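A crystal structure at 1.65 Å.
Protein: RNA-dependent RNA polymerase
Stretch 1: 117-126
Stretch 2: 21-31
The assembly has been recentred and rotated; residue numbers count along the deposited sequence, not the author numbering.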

# COMPACT_ATOMS: atom_id res chain seq x y z
N PHE A 117 -0.25 1.96 5.14
CA PHE A 117 1.04 1.41 5.55
C PHE A 117 1.23 1.68 7.04
O PHE A 117 1.31 2.85 7.45
CB PHE A 117 2.22 2.07 4.82
CG PHE A 117 2.24 1.90 3.31
CD1 PHE A 117 1.34 1.09 2.64
CD2 PHE A 117 3.22 2.58 2.58
CE1 PHE A 117 1.41 0.96 1.24
CE2 PHE A 117 3.30 2.46 1.19
CZ PHE A 117 2.40 1.65 0.52
N TRP A 118 1.38 0.62 7.83
CA TRP A 118 1.58 0.75 9.27
C TRP A 118 3.05 0.45 9.59
O TRP A 118 3.51 -0.68 9.41
CB TRP A 118 0.66 -0.22 10.02
CG TRP A 118 -0.82 -0.02 9.82
CD1 TRP A 118 -1.67 -0.83 9.10
CD2 TRP A 118 -1.64 1.01 10.39
NE1 TRP A 118 -2.97 -0.35 9.19
CE2 TRP A 118 -2.97 0.78 9.98
CE3 TRP A 118 -1.36 2.11 11.22
CZ2 TRP A 118 -4.03 1.61 10.36
CZ3 TRP A 118 -2.42 2.94 11.59
CH2 TRP A 118 -3.73 2.69 11.16
N LYS A 119 3.77 1.47 10.07
CA LYS A 119 5.21 1.35 10.30
C LYS A 119 5.50 0.55 11.56
O LYS A 119 5.00 0.87 12.65
CB LYS A 119 5.82 2.75 10.43
CG LYS A 119 7.32 2.73 10.76
CD LYS A 119 7.80 4.15 11.07
CE LYS A 119 9.32 4.18 11.23
NZ LYS A 119 9.76 5.51 11.72
N CYS A 120 6.35 -0.47 11.44
CA CYS A 120 6.65 -1.33 12.59
C CYS A 120 8.08 -1.83 12.46
O CYS A 120 8.42 -2.45 11.45
CB CYS A 120 5.67 -2.51 12.66
SG CYS A 120 6.05 -3.75 13.94
N GLU A 121 8.90 -1.57 13.47
CA GLU A 121 10.32 -1.91 13.40
C GLU A 121 10.75 -3.00 14.38
O GLU A 121 11.90 -3.45 14.29
CB GLU A 121 11.14 -0.65 13.63
CG GLU A 121 10.76 0.40 12.61
CD GLU A 121 11.49 1.70 12.79
OE1 GLU A 121 11.16 2.45 13.75
OE2 GLU A 121 12.40 1.98 11.98
N ASP A 122 9.87 -3.46 15.27
CA ASP A 122 10.25 -4.47 16.26
C ASP A 122 9.33 -5.68 16.22
O ASP A 122 9.31 -6.47 17.17
CB ASP A 122 10.28 -3.85 17.67
CG ASP A 122 8.91 -3.36 18.14
OD1 ASP A 122 7.93 -3.50 17.39
OD2 ASP A 122 8.82 -2.83 19.27
N ASP A 123 8.57 -5.84 15.13
CA ASP A 123 7.57 -6.90 14.94
C ASP A 123 6.49 -6.94 16.04
O ASP A 123 5.82 -7.97 16.21
CB ASP A 123 8.22 -8.29 14.81
CG ASP A 123 7.23 -9.35 14.30
OD1 ASP A 123 6.49 -9.06 13.33
OD2 ASP A 123 7.16 -10.45 14.90
N VAL A 124 6.27 -5.84 16.77
CA VAL A 124 5.22 -5.81 17.78
C VAL A 124 4.44 -4.50 17.69
O VAL A 124 3.21 -4.51 17.59
CB VAL A 124 5.79 -5.99 19.19
CG1 VAL A 124 4.68 -5.89 20.23
CG2 VAL A 124 6.52 -7.33 19.31
N TRP A 125 5.16 -3.38 17.75
CA TRP A 125 4.56 -2.06 17.91
C TRP A 125 4.56 -1.29 16.60
O TRP A 125 5.62 -1.09 16.00
CB TRP A 125 5.31 -1.28 19.00
CG TRP A 125 4.96 -1.76 20.36
CD1 TRP A 125 5.60 -2.71 21.10
CD2 TRP A 125 3.84 -1.34 21.14
NE1 TRP A 125 4.96 -2.90 22.30
CE2 TRP A 125 3.87 -2.07 22.35
CE3 TRP A 125 2.82 -0.40 20.94
CZ2 TRP A 125 2.92 -1.89 23.35
CZ3 TRP A 125 1.87 -0.23 21.93
CH2 TRP A 125 1.93 -0.97 23.12
N VAL A 126 3.38 -0.87 16.17
CA VAL A 126 3.26 0.13 15.12
C VAL A 126 3.40 1.50 15.75
O VAL A 126 2.89 1.74 16.85
CB VAL A 126 1.90 -0.02 14.41
CG1 VAL A 126 1.61 1.20 13.54
CG2 VAL A 126 1.86 -1.31 13.57
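Stretch 2, residues 21-31: NVVFSYREFFN

Stretch 2 enters as an extended strand, residues 21-25, whose phi/psi values all lie in the beta region. It then turns through Tyr-26, Arg-27 and Glu-28, which have helical phi/psi (phi -64° to -74°, psi -16° to -27°) without the regular bonds. The turn is held by Glu-28 N to Ser-25 O at 3.0 Å and by Phe-30 N to Tyr-26 O at 2.9 Å, and the chain is extended again at Phe-30 and Asn-31.

The strand runs antiparallel to the end of stretch 1, as the register shows: Trp-125 lies opposite Ser-25 with their CA atoms 4.5 Å apart, and Val-126 opposite Phe-24 with their CA atoms 5.4 Å apart. The shorter spacing belongs to the non-hydrogen-bonded pair, the longer to the hydrogen-bonded one. In the latter, Val-126 N donates to Phe-24 O at 2.8 Å (149° at the hydrogen) and Phe-24 N returns the bond to Val-126 O at 3.1 Å (157°). Tyr-26 N to Val-124 O, 3.0 Å and 156°, extends the pairing to the start of the turn. Alongside these bonds the CA atoms supply weaker CA-H...O contacts, the shortest from Val-23 CA to Val-126 O at 3.2 Å.

The apolar contacts on the side of the sheet carrying Val-126 and Phe-24 are the most extensive. Val-126 CB lies 3.9 Å from the centroid of the Phe-24 ring and 18° off its normal, so the valine covers a ring face; Val-126 CG1 reaches Phe-24 CE1 at 3.5 Å. The same phenylalanine turns its edge to the face of Trp-118: the centroids of its ring and the six-membered indole ring are 5.2 Å apart, with planes at 84°. Val-22 meets the indole at its edge, Val-22 CG1 to Trp-118 CZ3 being 3.5 Å. Phe-30, from beyond the turn, brings its CZ to 3.7 Å from Trp-118 NE1, with the two ring planes oblique at 49°. Trp-118 thus touches residues from both extended segments of stretch 2.

On the side carrying Trp-125 and Ser-25, the indole lies over its strand partner. Ser-25 CB is 4.2 Å from the centroid of the six-membered ring and 3° off the normal, a CH-pi contact almost directly over the face. Val-23 CG1 approaches Trp-125 CE3 at 4.0 Å.

Polar side-chain contacts gather around Asp-123, which precedes the paired strand. Tyr-26 OH donates to Asp-123 OD1 at 2.8 Å. Arg-27 NH1 donates to the carbonyl Asp-123 O at 2.8 Å (162°), while Arg-27 NH2 forms a salt bridge with Asp-123 OD2 at 3.2 Å. The guanidinium therefore engages both backbone and carboxylate of one residue. A water completes this corner, donating to Val-124 O at 2.8 Å, accepting from Arg-27 N at 3.0 Å and Arg-27 NH1 at 2.9 Å, and hydrogen-bonding Ser-25 OG at 2.7 Å. In all, 662 Å² is buried between the stretches, summed over both sides.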

# COMPACT_ATOMS: atom_id res chain seq x y z
N ASN A 21 1.04 9.83 13.50
CA ASN A 21 1.67 9.04 14.55
C ASN A 21 0.58 8.26 15.26
O ASN A 21 -0.39 8.86 15.74
CB ASN A 21 2.43 9.92 15.53
CG ASN A 21 3.61 10.60 14.89
OD1 ASN A 21 4.41 9.94 14.23
ND2 ASN A 21 3.71 11.92 15.03
N VAL A 22 0.71 6.94 15.30
CA VAL A 22 -0.34 6.10 15.87
C VAL A 22 0.34 4.87 16.46
O VAL A 22 1.08 4.17 15.76
CB VAL A 22 -1.40 5.74 14.80
CG1 VAL A 22 -0.75 5.26 13.54
CG2 VAL A 22 -2.43 4.72 15.34
N VAL A 23 0.15 4.64 17.76
CA VAL A 23 0.99 3.73 18.53
C VAL A 23 0.13 2.60 19.09
O VAL A 23 -0.75 2.83 19.93
CB VAL A 23 1.73 4.47 19.65
CG1 VAL A 23 2.69 3.53 20.38
CG2 VAL A 23 2.48 5.66 19.08
N PHE A 24 0.42 1.36 18.66
CA PHE A 24 -0.38 0.24 19.12
C PHE A 24 0.35 -1.06 18.81
O PHE A 24 1.18 -1.12 17.91
CB PHE A 24 -1.77 0.22 18.47
CG PHE A 24 -1.76 0.08 16.96
CD1 PHE A 24 -1.67 1.21 16.15
CD2 PHE A 24 -1.88 -1.16 16.36
CE1 PHE A 24 -1.69 1.10 14.77
CE2 PHE A 24 -1.89 -1.27 14.97
CZ PHE A 24 -1.80 -0.14 14.17
N SER A 25 0.03 -2.09 19.58
CA SER A 25 0.52 -3.44 19.30
C SER A 25 -0.36 -4.03 18.21
O SER A 25 -1.58 -4.16 18.39
CB SER A 25 0.48 -4.27 20.58
OG SER A 25 0.68 -5.65 20.32
N TYR A 26 0.22 -4.33 17.03
CA TYR A 26 -0.64 -4.65 15.90
C TYR A 26 -1.44 -5.93 16.13
O TYR A 26 -2.54 -6.07 15.58
CB TYR A 26 0.16 -4.73 14.59
CG TYR A 26 1.10 -5.91 14.40
CD1 TYR A 26 0.61 -7.18 14.09
CD2 TYR A 26 2.48 -5.74 14.46
CE1 TYR A 26 1.48 -8.26 13.90
CE2 TYR A 26 3.36 -6.81 14.26
CZ TYR A 26 2.84 -8.07 13.98
OH TYR A 26 3.70 -9.13 13.79
N ARG A 27 -0.93 -6.85 16.96
CA ARG A 27 -1.65 -8.09 17.22
C ARG A 27 -2.98 -7.87 17.94
O ARG A 27 -3.82 -8.78 17.97
CB ARG A 27 -0.77 -9.03 18.05
CG ARG A 27 0.25 -9.80 17.24
CD ARG A 27 1.24 -10.51 18.16
NE ARG A 27 2.37 -11.08 17.42
CZ ARG A 27 3.45 -10.39 17.08
NH1 ARG A 27 3.54 -9.10 17.40
NH2 ARG A 27 4.43 -10.98 16.41
N GLU A 28 -3.19 -6.69 18.53
CA GLU A 28 -4.48 -6.43 19.16
C GLU A 28 -5.57 -6.18 18.12
O GLU A 28 -6.76 -6.40 18.41
CB GLU A 28 -4.36 -5.26 20.14
CG GLU A 28 -5.61 -4.39 20.29
CD GLU A 28 -5.56 -3.41 21.46
OE1 GLU A 28 -4.52 -2.73 21.63
OE2 GLU A 28 -6.56 -3.31 22.20
N PHE A 29 -5.19 -5.83 16.88
CA PHE A 29 -6.15 -5.48 15.84
C PHE A 29 -6.04 -6.31 14.58
O PHE A 29 -6.98 -6.27 13.77
CB PHE A 29 -5.98 -4.00 15.43
CG PHE A 29 -6.21 -3.05 16.56
CD1 PHE A 29 -7.50 -2.67 16.89
CD2 PHE A 29 -5.15 -2.55 17.30
CE1 PHE A 29 -7.73 -1.80 17.94
CE2 PHE A 29 -5.38 -1.67 18.34
CZ PHE A 29 -6.67 -1.30 18.67
N PHE A 30 -4.95 -7.04 14.38
CA PHE A 30 -4.68 -7.70 13.11
C PHE A 30 -4.02 -9.05 13.35
O PHE A 30 -3.35 -9.26 14.35
CB PHE A 30 -3.70 -6.92 12.24
CG PHE A 30 -4.12 -5.52 11.89
CD1 PHE A 30 -5.01 -5.29 10.85
CD2 PHE A 30 -3.54 -4.44 12.53
CE1 PHE A 30 -5.35 -3.99 10.49
CE2 PHE A 30 -3.88 -3.14 12.18
CZ PHE A 30 -4.78 -2.92 11.16
N ASN A 31 -4.17 -9.93 12.36
CA ASN A 31 -3.29 -11.08 12.18
C ASN A 31 -2.39 -10.82 10.98
O ASN A 31 -2.86 -10.33 9.95
CB ASN A 31 -4.11 -12.36 11.97
CG ASN A 31 -4.97 -12.71 13.17
OD1 ASN A 31 -4.49 -12.73 14.29
ND2 ASN A 31 -6.25 -12.95 12.93
O HOH W 1 1.82 -6.88 18.16